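Local coordinates for protein 3-hydroxyisobutyryl-CoA hydrolase (Mycobacterium thermoresistibile, PDB 4HDT) that probably hydrolyses 3-hydroxy-2-methylpropanoyl-CoA (3-hydroxyisobutyryl-CoA) to 3-hydroxy-2-methylpropanoate and coenzyme A, and binds zinc ions in the crystal, at residues L22-P27 and R65-G70; D93-N98 and D287-E292; A180-F185 and P219-A224; A245-D250 and A257-A262. All blocks are in the same frame, centred on the assembly; numbering follows the deposited sequence. Where two conformers were deposited one is given.

Interaction 1: L22-P27 and R65-G70; sequences LTLNRP and RGLCAG
Leu24, at the end of strand 19-24, reaches across to Leu67 and Cys68 in the loop between strand 56-61 and helix 73-81. This is the core of a crotonase fold; in relatives, the corresponding loop gives a backbone N-H to the oxyanion hole. One methyl does all the touching from the strand side. With CG set anti to the carbonyl carbon (chi1 -59°), the Leu24 side chain stretches out toward the loop and presents CD1, while CD2 lies farther off. CD1 of Leu24 approaches the carbonyl O of Leu67 at 3.5 Å. That oxygen has a polar partner elsewhere, the ND2 of Asn31, so the methyl packs against an acceptor already in use. Beyond it, Leu24 CD1 also meets Leu67 CD1 at 3.9 Å, methyl against methyl. Leu67 brings this branch in although its CB does not point at the strand: its CG lies anti to the backbone N (chi1 176°). Next in the loop, Cys68 offers its CB rather than its sulfur, 3.9 Å from Leu24 CD1. Met37 and Met41 of helix 35-49 and Leu59 of strand 56-61 also pack on Leu24, and the whole contact is buried. Gly66 and Gly70 flank the apolar residues and take up backbone angles that would jam a side chain against the preceding carbonyl. Within the loop, the Gly70 N-H points back to Cys68 SG, a weak bond of 3.5 Å between Gly70 N and Cys68 SG.

Interaction 2: D93-N98 and D287-E292; sequences DEYRLN and DTLRQE
Tyr95 leaves helix 85-103 toward Leu289 of helix 285-299, and its side chain can be followed outward along the neighbouring helix. Tyr95 CB rests 3.8 Å from Leu289 CD2. Tyr95 CG is next, 3.9 Å from Leu289 CD2, so this methyl sits where the ring joins its stem. Farther out the ring passes mainly backbone atoms: Tyr95 CD2 is 3.9 Å from Leu289 O, and Tyr95 CE2 lies 4.1 Å from Glu292 C, with Glu292 CB a looser neighbour. At the tip, OH is hydrogen-bonded to Asp150 OD2 and to Ser296 OG, one turn beyond Glu292, which fixes the buried hydroxyl at the far end of the ring. The CG of Tyr95 is anti to the carbonyl carbon (chi1 -60°), and this setting sends the ring out along the partner helix. The two helices run nearly antiparallel, their axes 10.3 Å apart at an angle of 160°, and the contact ties a helix of the crotonase core to one of the helices that follow it in the C-terminal part of the chain. Leu289 answers with both branches: while CD2 takes the stem of Tyr95, Leu289 CD1 comes within 3.5 Å of Tyr95 O, and the two side chains cross obliquely. Asn98, one turn along from Tyr95, stands beside the leucine more loosely. Glu292 turns its carboxylate to Thr154 OG1 and Gly152 N, so both of its buried oxygens have partners. On the other flank of helix 85-103, Asp93 OD2 is hydrogen-bonded to NE2 of His35, a zinc ligand.

Interaction 3: A180-F185 and P219-A224; sequences AIVMGF and PASPLA
Val182 and Ala224 bring the two backbones closest, Val182 CA to Ala224 CA 7.0 Å, where the last turn of helix 177-183 passes the start of the short, weakly bonded helix 222-225. Val182 points toward the other segment with both methyls at work. Val182 CG1, anti to the backbone N (chi1 159°), faces Ala224 CB at 4.2 Å, a loose contact near the surface. The other branch is closer: Val182 CG2 lies 3.7 Å from Ser221 CB. The serine hydroxyl beside it is otherwise engaged. Ser221 OG accepts a hydrogen bond from Ala224 N, with 3.0 Å between the two atoms and an N-H...O angle of 165°, and it is also bonded to Asp179 OD1. Since Leu223 N bonds to that same Asp179 oxygen, a residue of helix 177-183 itself helps to hold the first turn of the neighbouring helix. Met183 bends at its third torsion and swings Met183 CE to 3.6 Å from Leu223 CD2, with the two side chains crossing at about a right angle. Two conformers are modelled, so this touch, described for one of them, is less certain. Leu164, on helix 164-171, packs on both Val182 and Met183, and His167 of that helix meets Leu223. Gly184 closes the first helix with positive phi (84°), and Phe185 N binds back to Ala180 O at 2.8 Å. The turn just before a Schellman motif thus packs on the N-capped start of another helix, where serine followed by proline is a common opening.

Interaction 4: A245-D250 and A257-A262; sequences ALRAHD and AADLIA
Asp259 OD1 is gripped by two nitrogens of Arg247, an end-on salt bridge in which both terminal N-H groups converge on a single oxygen. Arg247 NH2 comes to 2.8 Å from Asp259 OD1 and uses the anti lone pair, the one turned away from the other carboxylate oxygen. NH1 of Arg247 reaches Asp259 OD1 at 3.0 Å but from above the carboxylate plane. The guanidinium and carboxylate planes stand 44° apart, so the pair is not a flat, two-to-two bridge, although OD1 stays close to the guanidinium plane. The arginine gets there by a bend at its second torsion (chi2 -146°), which lays the chain across helix 252-261. Its flat group then covers Ala258: the CB of Ala258 is 3.5 Å from Arg247 CZ, under the centre of one guanidinium face. Both charged residues are exposed, so solvent should moderate their attraction. Inward of them the contact turns apolar. Leu246 CB meets Ala258 CB at 3.9 Å, and Leu246 CD1 lies 3.8 Å from Ile261 CD1, the two side chains crossing at about a right angle. The same leucine methyl stands farther from Ala257 CB. Tyr234 touches Leu246, Ala257 and Ile261; helix 227-233 packs on Leu246, and helix 164-171 on Ala257 and Ile261. The segments' axes run roughly antiparallel (149°), 9.6 Å apart, and Asp250 leaves the first helix with positive phi just before the chain reverses. Two successive helices, a very short link, an apolar seam of leucine, isoleucine and alanine, and a salt bridge on the exposed side make up an alpha-alpha hairpin.

How the interactions relate
Along the chain interaction 1 closes first, while interaction 2 joins helix 85-103 to helix 285-299 across 188 intervening residues; interactions 3 and 4 fall, in that order, within that span. Interactions 1 and 2 belong to the side of the fold built on the crotonase sheet and helix 35-49, which packs on both; their centres are 21 Å apart, yet their nearest atoms lie about 6 Å from each other. Interactions 2 and 3 sit on opposite sides of the chain's centre, 25 Å apart between centres. Interaction 4 is the most peripheral, about 33 Å from interaction 1 between centres. Interactions 3 and 4 share a neighbour, helix 164-171, and join helical parts away from the annotated zinc sites.

Interaction 1: L22-P27 and R65-G70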
loop_
_atom_site.group_PDB
_atom_site.type_symbol
_atom_site.label_atom_id
_atom_site.label_comp_id
_atom_site.label_asym_id
_atom_site.label_seq_id
_atom_site.Cartn_x
_atom_site.Cartn_y
_atom_site.Cartn_z
ATOM N N LEU A 22 6.943 -15.543 8.535
ATOM C CA LEU A 22 7.731 -14.354 8.276
ATOM C C LEU A 22 7.238 -13.302 9.257
ATOM O O LEU A 22 6.112 -12.861 9.137
ATOM C CB LEU A 22 7.549 -13.885 6.827
ATOM C CG LEU A 22 8.059 -14.872 5.786
ATOM C CD1 LEU A 22 7.636 -14.423 4.398
ATOM C CD2 LEU A 22 9.582 -14.969 5.906
ATOM N N THR A 23 8.101 -12.877 10.182
ATOM C CA THR A 23 7.708 -11.858 11.143
ATOM C C THR A 23 8.596 -10.630 10.942
ATOM O O THR A 23 9.795 -10.644 11.192
ATOM C CB THR A 23 7.776 -12.378 12.593
ATOM O OG1 THR A 23 7.063 -13.592 12.688
ATOM C CG2 THR A 23 7.238 -11.338 13.621
ATOM N N LEU A 24 7.986 -9.547 10.474
ATOM C CA LEU A 24 8.712 -8.302 10.292
ATOM C C LEU A 24 9.161 -7.829 11.687
ATOM O O LEU A 24 8.378 -7.923 12.626
ATOM C CB LEU A 24 7.800 -7.242 9.704
ATOM C CG LEU A 24 7.200 -7.622 8.366
ATOM C CD1 LEU A 24 6.370 -6.478 7.884
ATOM C CD2 LEU A 24 8.276 -7.978 7.342
ATOM N N ASN A 25 10.416 -7.400 11.829
ATOM C CA ASN A 25 10.984 -7.246 13.187
ATOM C C ASN A 25 11.861 -6.009 13.312
ATOM O O ASN A 25 13.034 -6.098 13.681
ATOM C CB ASN A 25 11.745 -8.521 13.590
ATOM C CG ASN A 25 12.214 -8.501 15.027
ATOM O OD1 ASN A 25 11.500 -8.013 15.932
ATOM N ND2 ASN A 25 13.435 -8.969 15.252
ATOM N N ARG A 26 11.267 -4.853 13.076
ATOM C CA ARG A 26 11.843 -3.571 13.472
ATOM C C ARG A 26 10.758 -2.811 14.248
ATOM O O ARG A 26 10.255 -1.780 13.806
ATOM C CB ARG A 26 12.312 -2.791 12.258
ATOM C CG ARG A 26 13.253 -3.592 11.355
ATOM C CD ARG A 26 14.200 -2.735 10.539
ATOM N NE ARG A 26 13.561 -1.616 9.913
ATOM C CZ ARG A 26 14.139 -0.460 9.609
ATOM N NH1 ARG A 26 13.404 0.475 9.016
ATOM N NH2 ARG A 26 15.443 -0.260 9.814
ATOM N N PRO A 27 10.369 -3.345 15.407
ATOM C CA PRO A 27 9.172 -2.739 16.039
ATOM C C PRO A 27 9.314 -1.267 16.474
ATOM O O PRO A 27 8.308 -0.553 16.505
ATOM C CB PRO A 27 8.906 -3.650 17.229
ATOM C CG PRO A 27 10.183 -4.348 17.490
ATOM C CD PRO A 27 10.808 -4.546 16.119
ATOM N N ARG A 65 1.796 -2.209 17.590
ATOM C CA ARG A 65 1.237 -1.011 16.941
ATOM C C ARG A 65 0.866 -1.190 15.477
ATOM O O ARG A 65 0.145 -0.369 14.932
ATOM C CB ARG A 65 2.223 0.152 17.054
ATOM C CG ARG A 65 2.521 0.562 18.498
ATOM C CD ARG A 65 3.634 1.599 18.590
ATOM N NE ARG A 65 3.196 2.894 18.079
ATOM C CZ ARG A 65 3.995 3.876 17.670
ATOM N NH1 ARG A 65 5.324 3.722 17.672
ATOM N NH2 ARG A 65 3.444 5.019 17.252
ATOM N N GLY A 66 1.353 -2.252 14.853
ATOM C CA GLY A 66 1.017 -2.500 13.471
ATOM C C GLY A 66 1.903 -3.473 12.733
ATOM O O GLY A 66 3.104 -3.605 13.055
ATOM N N LEU A 67 1.346 -4.082 11.689
ATOM C CA LEU A 67 2.162 -4.915 10.818
ATOM C C LEU A 67 3.355 -4.159 10.240
ATOM O O LEU A 67 4.520 -4.644 10.280
ATOM C CB LEU A 67 1.290 -5.394 9.676
ATOM C CG LEU A 67 2.071 -6.224 8.622
ATOM C CD1 LEU A 67 2.818 -7.456 9.120
ATOM C CD2 LEU A 67 1.164 -6.618 7.491
ATOM N N CYS A 68 3.111 -2.972 9.680
ATOM C CA CYS A 68 4.150 -2.274 8.878
ATOM C C CYS A 68 3.659 -0.879 8.461
ATOM O O CYS A 68 2.734 -0.754 7.672
ATOM C CB CYS A 68 4.533 -3.091 7.631
ATOM S SG CYS A 68 5.737 -2.269 6.570
ATOM N N ALA A 69 4.388 0.147 8.916
ATOM C CA ALA A 69 4.066 1.542 8.600
ATOM C C ALA A 69 4.481 2.015 7.204
ATOM O O ALA A 69 4.065 3.112 6.797
ATOM C CB ALA A 69 4.655 2.449 9.664
ATOM N N GLY A 70 5.282 1.218 6.491
ATOM C CA GLY A 70 5.736 1.630 5.173
ATOM C C GLY A 70 7.111 1.119 4.835
ATOM O O GLY A 70 7.704 0.291 5.555
HETATM O O HOH W 1 7.113 1.814 18.646
#

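Interaction 2: D93-N98 and D287-E292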
loop_
_atom_site.group_PDB
_atom_site.type_symbol
_atom_site.label_atom_id
_atom_site.label_comp_id
_atom_site.label_asym_id
_atom_site.label_seq_id
_atom_site.Cartn_x
_atom_site.Cartn_y
_atom_site.Cartn_z
ATOM N N ASP A 93 13.213 -4.906 -6.603
ATOM C CA ASP A 93 13.067 -6.100 -5.793
ATOM C C ASP A 93 11.724 -6.126 -5.039
ATOM O O ASP A 93 11.084 -7.169 -4.921
ATOM C CB ASP A 93 14.235 -6.219 -4.803
ATOM C CG ASP A 93 15.546 -6.586 -5.479
ATOM O OD1 ASP A 93 15.552 -7.224 -6.590
ATOM O OD2 ASP A 93 16.629 -6.268 -4.904
ATOM N N GLU A 94 11.288 -4.965 -4.552
ATOM C CA GLU A 94 10.044 -4.907 -3.800
ATOM C C GLU A 94 8.839 -5.212 -4.682
ATOM O O GLU A 94 7.975 -5.990 -4.285
ATOM C CB GLU A 94 9.855 -3.538 -3.156
ATOM C CG GLU A 94 8.620 -3.432 -2.265
ATOM C CD GLU A 94 8.420 -2.039 -1.731
ATOM O OE1 GLU A 94 8.680 -1.095 -2.506
ATOM O OE2 GLU A 94 7.996 -1.864 -0.569
ATOM N N TYR A 95 8.816 -4.635 -5.862
ATOM C CA TYR A 95 7.664 -4.826 -6.747
ATOM C C TYR A 95 7.651 -6.255 -7.275
ATOM O O TYR A 95 6.593 -6.858 -7.439
ATOM C CB TYR A 95 7.572 -3.818 -7.881
ATOM C CG TYR A 95 7.458 -2.336 -7.468
ATOM C CD1 TYR A 95 7.379 -1.939 -6.139
ATOM C CD2 TYR A 95 7.477 -1.359 -8.420
ATOM C CE1 TYR A 95 7.335 -0.601 -5.778
ATOM C CE2 TYR A 95 7.418 -0.012 -8.080
ATOM C CZ TYR A 95 7.386 0.369 -6.771
ATOM O OH TYR A 95 7.394 1.728 -6.513
ATOM N N ARG A 96 8.805 -6.845 -7.530
ATOM C CA ARG A 96 8.837 -8.257 -7.837
ATOM C C ARG A 96 8.292 -9.148 -6.699
ATOM O O ARG A 96 7.563 -10.122 -6.947
ATOM C CB ARG A 96 10.269 -8.665 -8.250
ATOM C CG ARG A 96 10.613 -8.206 -9.677
ATOM C CD ARG A 96 12.129 -8.154 -9.967
ATOM N NE ARG A 96 12.795 -9.408 -9.727
ATOM C CZ ARG A 96 12.982 -10.376 -10.637
ATOM N NH1 ARG A 96 12.516 -10.245 -11.878
ATOM N NH2 ARG A 96 13.624 -11.500 -10.310
ATOM N N LEU A 97 8.607 -8.796 -5.463
ATOM C CA LEU A 97 8.064 -9.483 -4.314
ATOM C C LEU A 97 6.543 -9.307 -4.254
ATOM O O LEU A 97 5.812 -10.281 -4.015
ATOM C CB LEU A 97 8.706 -8.968 -3.014
ATOM C CG LEU A 97 8.036 -9.381 -1.672
ATOM C CD1 LEU A 97 8.077 -10.879 -1.469
ATOM C CD2 LEU A 97 8.670 -8.653 -0.477
ATOM N N ASN A 98 6.080 -8.071 -4.437
ATOM C CA ASN A 98 4.602 -7.796 -4.424
ATOM C C ASN A 98 3.868 -8.698 -5.426
ATOM O O ASN A 98 2.850 -9.331 -5.107
ATOM C CB ASN A 98 4.289 -6.305 -4.722
ATOM C CG ASN A 98 4.974 -5.312 -3.786
ATOM O OD1 ASN A 98 5.441 -4.246 -4.246
ATOM N ND2 ASN A 98 5.000 -5.602 -2.496
ATOM N N ASP A 287 1.780 -5.813 -15.072
ATOM C CA ASP A 287 1.700 -4.638 -15.918
ATOM C C ASP A 287 1.457 -3.364 -15.124
ATOM O O ASP A 287 1.998 -2.294 -15.440
ATOM C CB ASP A 287 0.621 -4.798 -16.972
ATOM C CG ASP A 287 0.957 -5.841 -18.015
ATOM O OD1 ASP A 287 2.088 -6.390 -18.008
ATOM O OD2 ASP A 287 0.020 -6.122 -18.803
ATOM N N THR A 288 0.675 -3.465 -14.063
ATOM C CA THR A 288 0.413 -2.327 -13.211
ATOM C C THR A 288 1.681 -1.901 -12.475
ATOM O O THR A 288 2.011 -0.701 -12.368
ATOM C CB THR A 288 -0.735 -2.630 -12.226
ATOM O OG1 THR A 288 -1.888 -3.077 -12.953
ATOM C CG2 THR A 288 -1.124 -1.426 -11.441
ATOM N N LEU A 289 2.380 -2.873 -11.923
ATOM C CA LEU A 289 3.658 -2.575 -11.246
ATOM C C LEU A 289 4.662 -1.963 -12.215
ATOM O O LEU A 289 5.492 -1.180 -11.815
ATOM C CB LEU A 289 4.240 -3.843 -10.612
ATOM C CG LEU A 289 3.443 -4.319 -9.381
ATOM C CD1 LEU A 289 3.709 -5.783 -9.032
ATOM C CD2 LEU A 289 3.759 -3.443 -8.205
ATOM N N ARG A 290 4.646 -2.374 -13.486
ATOM C CA ARG A 290 5.569 -1.761 -14.462
ATOM C C ARG A 290 5.311 -0.263 -14.611
ATOM O O ARG A 290 6.241 0.511 -14.742
ATOM C CB ARG A 290 5.410 -2.372 -15.856
ATOM C CG ARG A 290 5.846 -3.782 -16.007
ATOM C CD ARG A 290 5.604 -4.179 -17.479
ATOM N NE ARG A 290 4.945 -5.475 -17.600
ATOM C CZ ARG A 290 5.595 -6.630 -17.665
ATOM N NH1 ARG A 290 6.935 -6.694 -17.634
ATOM N NH2 ARG A 290 4.897 -7.741 -17.730
ATOM N N GLN A 291 4.037 0.126 -14.600
ATOM C CA GLN A 291 3.643 1.517 -14.668
ATOM C C GLN A 291 4.077 2.229 -13.398
ATOM O O GLN A 291 4.658 3.319 -13.439
ATOM C CB GLN A 291 2.137 1.643 -14.860
ATOM C CG GLN A 291 1.590 3.060 -14.920
ATOM C CD GLN A 291 0.157 3.037 -15.419
ATOM O OE1 GLN A 291 -0.084 3.032 -16.639
ATOM N NE2 GLN A 291 -0.771 2.961 -14.509
ATOM N N GLU A 292 3.803 1.612 -12.264
ATOM C CA GLU A 292 4.170 2.209 -10.996
ATOM C C GLU A 292 5.684 2.424 -10.916
ATOM O O GLU A 292 6.170 3.402 -10.343
ATOM C CB GLU A 292 3.717 1.326 -9.833
ATOM C CG GLU A 292 2.208 1.333 -9.557
ATOM C CD GLU A 292 1.773 0.389 -8.446
ATOM O OE1 GLU A 292 2.640 -0.197 -7.781
ATOM O OE2 GLU A 292 0.543 0.227 -8.236
#

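Interaction 3: A180-F185 and P219-A224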
loop_
_atom_site.group_PDB
_atom_site.type_symbol
_atom_site.label_atom_id
_atom_site.label_comp_id
_atom_site.label_asym_id
_atom_site.label_seq_id
_atom_site.Cartn_x
_atom_site.Cartn_y
_atom_site.Cartn_z
ATOM N N ALA A 180 -11.343 -1.662 4.756
ATOM C CA ALA A 180 -10.402 -2.419 3.907
ATOM C C ALA A 180 -11.076 -3.601 3.240
ATOM O O ALA A 180 -10.792 -3.900 2.055
ATOM C CB ALA A 180 -9.197 -2.871 4.725
ATOM N N ILE A 181 -11.949 -4.292 3.959
ATOM C CA ILE A 181 -12.678 -5.421 3.361
ATOM C C ILE A 181 -13.613 -4.890 2.263
ATOM O O ILE A 181 -13.678 -5.448 1.153
ATOM C CB ILE A 181 -13.423 -6.218 4.436
ATOM C CG1 ILE A 181 -12.385 -6.863 5.385
ATOM C CG2 ILE A 181 -14.342 -7.272 3.819
ATOM C CD1 ILE A 181 -13.016 -7.467 6.633
ATOM N N VAL A 182 -14.328 -3.798 2.537
ATOM C CA VAL A 182 -15.202 -3.207 1.511
ATOM C C VAL A 182 -14.402 -2.807 0.236
ATOM O O VAL A 182 -14.862 -3.005 -0.886
ATOM C CB VAL A 182 -15.977 -1.993 2.127
ATOM C CG1 VAL A 182 -16.491 -1.048 1.047
ATOM C CG2 VAL A 182 -17.067 -2.502 3.051
ATOM N N MET A 183 -13.177 -2.320 0.438
ATOM C CA MET A 183 -12.414 -1.838 -0.704
ATOM C C MET A 183 -11.640 -2.936 -1.430
ATOM O O MET A 183 -11.054 -2.655 -2.462
ATOM C CB MET A 183 -11.518 -0.665 -0.332
ATOM C CG MET A 183 -12.284 0.674 -0.367
ATOM S SD MET A 183 -11.109 2.043 -0.489
ATOM C CE MET A 183 -10.405 1.694 1.097
ATOM N N GLY A 184 -11.682 -4.172 -0.924
ATOM C CA GLY A 184 -10.990 -5.263 -1.599
ATOM C C GLY A 184 -9.537 -5.368 -1.243
ATOM O O GLY A 184 -8.778 -6.041 -1.926
ATOM N N PHE A 185 -9.170 -4.739 -0.121
ATOM C CA PHE A 185 -7.766 -4.801 0.390
ATOM C C PHE A 185 -7.571 -5.931 1.405
ATOM O O PHE A 185 -6.450 -6.261 1.800
ATOM C CB PHE A 185 -7.366 -3.478 1.059
ATOM C CG PHE A 185 -6.961 -2.367 0.113
ATOM C CD1 PHE A 185 -7.825 -1.894 -0.865
ATOM C CD2 PHE A 185 -5.726 -1.742 0.223
ATOM C CE1 PHE A 185 -7.487 -0.855 -1.710
ATOM C CE2 PHE A 185 -5.374 -0.688 -0.635
ATOM C CZ PHE A 185 -6.260 -0.222 -1.599
ATOM N N PRO A 219 -17.574 -4.894 11.646
ATOM C CA PRO A 219 -18.551 -3.857 11.932
ATOM C C PRO A 219 -18.824 -2.997 10.705
ATOM O O PRO A 219 -18.234 -3.171 9.622
ATOM C CB PRO A 219 -17.883 -3.055 13.027
ATOM C CG PRO A 219 -16.436 -3.208 12.793
ATOM C CD PRO A 219 -16.252 -4.581 12.202
ATOM N N ALA A 220 -19.806 -2.122 10.855
ATOM C CA ALA A 220 -20.119 -1.130 9.850
ATOM C C ALA A 220 -18.878 -0.398 9.324
ATOM O O ALA A 220 -18.007 -0.009 10.088
ATOM C CB ALA A 220 -21.080 -0.120 10.462
ATOM N N SER A 221 -18.795 -0.276 8.002
ATOM C CA SER A 221 -17.745 0.470 7.298
ATOM C C SER A 221 -18.161 1.948 7.153
ATOM O O SER A 221 -19.096 2.270 6.429
ATOM C CB SER A 221 -17.473 -0.139 5.919
ATOM O OG SER A 221 -16.770 0.722 5.028
ATOM N N PRO A 222 -17.469 2.864 7.836
ATOM C CA PRO A 222 -17.809 4.261 7.590
ATOM C C PRO A 222 -17.519 4.690 6.168
ATOM O O PRO A 222 -18.217 5.515 5.606
ATOM C CB PRO A 222 -16.914 5.021 8.581
ATOM C CG PRO A 222 -16.388 4.007 9.525
ATOM C CD PRO A 222 -16.370 2.717 8.810
ATOM N N LEU A 223 -16.498 4.114 5.529
ATOM C CA LEU A 223 -16.264 4.482 4.162
ATOM C C LEU A 223 -17.426 4.107 3.243
ATOM O O LEU A 223 -17.809 4.872 2.344
ATOM C CB LEU A 223 -14.936 3.861 3.658
ATOM C CG LEU A 223 -14.134 4.680 2.683
ATOM C CD1 LEU A 223 -13.967 6.115 3.123
ATOM C CD2 LEU A 223 -12.752 4.027 2.570
ATOM N N ALA A 224 -17.979 2.906 3.414
ATOM C CA ALA A 224 -19.141 2.474 2.656
ATOM C C ALA A 224 -20.313 3.442 2.813
ATOM O O ALA A 224 -21.009 3.714 1.855
ATOM C CB ALA A 224 -19.569 1.063 3.026
#

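Interaction 4: A245-D250 and A257-A262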
loop_
_atom_site.group_PDB
_atom_site.type_symbol
_atom_site.label_atom_id
_atom_site.label_comp_id
_atom_site.label_asym_id
_atom_site.label_seq_id
_atom_site.Cartn_x
_atom_site.Cartn_y
_atom_site.Cartn_z
ATOM N N ALA A 245 -15.954 20.123 -6.415
ATOM C CA ALA A 245 -17.186 19.393 -6.169
ATOM C C ALA A 245 -17.349 19.063 -4.687
ATOM O O ALA A 245 -18.439 19.173 -4.136
ATOM C CB ALA A 245 -17.190 18.114 -6.982
ATOM N N LEU A 246 -16.258 18.628 -4.040
ATOM C CA LEU A 246 -16.316 18.329 -2.609
ATOM C C LEU A 246 -16.725 19.611 -1.852
ATOM O O LEU A 246 -17.551 19.560 -0.942
ATOM C CB LEU A 246 -14.951 17.827 -2.082
ATOM C CG LEU A 246 -14.532 16.448 -2.538
ATOM C CD1 LEU A 246 -13.031 16.218 -2.335
ATOM C CD2 LEU A 246 -15.377 15.377 -1.842
ATOM N N ARG A 247 -16.193 20.757 -2.252
ATOM C CA ARG A 247 -16.558 21.993 -1.550
ATOM C C ARG A 247 -17.984 22.373 -1.831
ATOM O O ARG A 247 -18.699 22.795 -0.915
ATOM C CB ARG A 247 -15.602 23.135 -1.864
ATOM C CG ARG A 247 -14.208 22.813 -1.345
ATOM C CD ARG A 247 -13.462 23.997 -0.856
ATOM N NE ARG A 247 -12.133 23.686 -0.336
ATOM C CZ ARG A 247 -11.861 23.155 0.862
ATOM N NH1 ARG A 247 -12.817 22.786 1.707
ATOM N NH2 ARG A 247 -10.598 22.963 1.202
ATOM N N ALA A 248 -18.405 22.218 -3.082
ATOM C CA ALA A 248 -19.754 22.579 -3.440
ATOM C C ALA A 248 -20.814 21.708 -2.754
ATOM O O ALA A 248 -21.926 22.220 -2.491
ATOM C CB ALA A 248 -19.971 22.597 -4.949
ATOM N N HIS A 249 -20.517 20.433 -2.477
ATOM C CA HIS A 249 -21.453 19.524 -1.799
ATOM C C HIS A 249 -21.846 20.034 -0.431
ATOM O O HIS A 249 -22.978 19.805 0.016
ATOM C CB HIS A 249 -20.952 18.070 -1.808
ATOM C CG HIS A 249 -21.780 17.103 -1.017
ATOM N ND1 HIS A 249 -23.018 16.644 -1.438
ATOM C CD2 HIS A 249 -21.486 16.403 0.096
ATOM C CE1 HIS A 249 -23.458 15.736 -0.587
ATOM N NE2 HIS A 249 -22.548 15.591 0.368
ATOM N N ASP A 250 -20.958 20.834 0.176
ATOM C CA ASP A 250 -21.326 21.691 1.324
ATOM C C ASP A 250 -21.757 20.836 2.506
ATOM O O ASP A 250 -22.836 21.027 3.066
ATOM C CB ASP A 250 -22.456 22.679 0.926
ATOM C CG ASP A 250 -22.525 23.950 1.804
ATOM O OD1 ASP A 250 -21.709 24.150 2.748
ATOM O OD2 ASP A 250 -23.405 24.756 1.486
ATOM N N ALA A 257 -12.482 16.162 3.441
ATOM C CA ALA A 257 -11.720 15.550 2.362
ATOM C C ALA A 257 -11.038 16.593 1.520
ATOM O O ALA A 257 -9.863 16.468 1.206
ATOM C CB ALA A 257 -12.608 14.668 1.495
ATOM N N ALA A 258 -11.764 17.618 1.113
ATOM C CA ALA A 258 -11.186 18.722 0.356
ATOM C C ALA A 258 -10.036 19.389 1.078
ATOM O O ALA A 258 -8.989 19.659 0.486
ATOM C CB ALA A 258 -12.254 19.744 0.006
ATOM N N ASP A 259 -10.221 19.675 2.350
ATOM C CA ASP A 259 -9.154 20.305 3.144
ATOM C C ASP A 259 -7.902 19.455 3.158
ATOM O O ASP A 259 -6.791 20.010 3.122
ATOM C CB ASP A 259 -9.594 20.509 4.601
ATOM C CG ASP A 259 -10.655 21.636 4.783
ATOM O OD1 ASP A 259 -10.885 22.513 3.922
ATOM O OD2 ASP A 259 -11.297 21.656 5.859
ATOM N N LEU A 260 -8.080 18.139 3.262
ATOM C CA LEU A 260 -6.913 17.223 3.364
ATOM C C LEU A 260 -6.181 17.144 2.019
ATOM O O LEU A 260 -4.949 17.262 1.968
ATOM C CB LEU A 260 -7.283 15.852 3.932
ATOM C CG LEU A 260 -6.168 14.871 4.274
ATOM C CD1 LEU A 260 -5.153 15.538 5.182
ATOM C CD2 LEU A 260 -6.673 13.579 4.909
ATOM N N ILE A 261 -6.935 17.025 0.938
ATOM C CA ILE A 261 -6.375 16.985 -0.401
ATOM C C ILE A 261 -5.559 18.231 -0.681
ATOM O O ILE A 261 -4.486 18.182 -1.299
ATOM C CB ILE A 261 -7.498 16.814 -1.474
ATOM C CG1 ILE A 261 -8.119 15.433 -1.325
ATOM C CG2 ILE A 261 -6.963 17.015 -2.887
ATOM C CD1 ILE A 261 -9.385 15.269 -2.115
ATOM N N ALA A 262 -6.072 19.365 -0.224
ATOM C CA ALA A 262 -5.487 20.631 -0.511
ATOM C C ALA A 262 -4.149 20.793 0.173
ATOM O O ALA A 262 -3.409 21.687 -0.191
ATOM C CB ALA A 262 -6.453 21.737 -0.114
#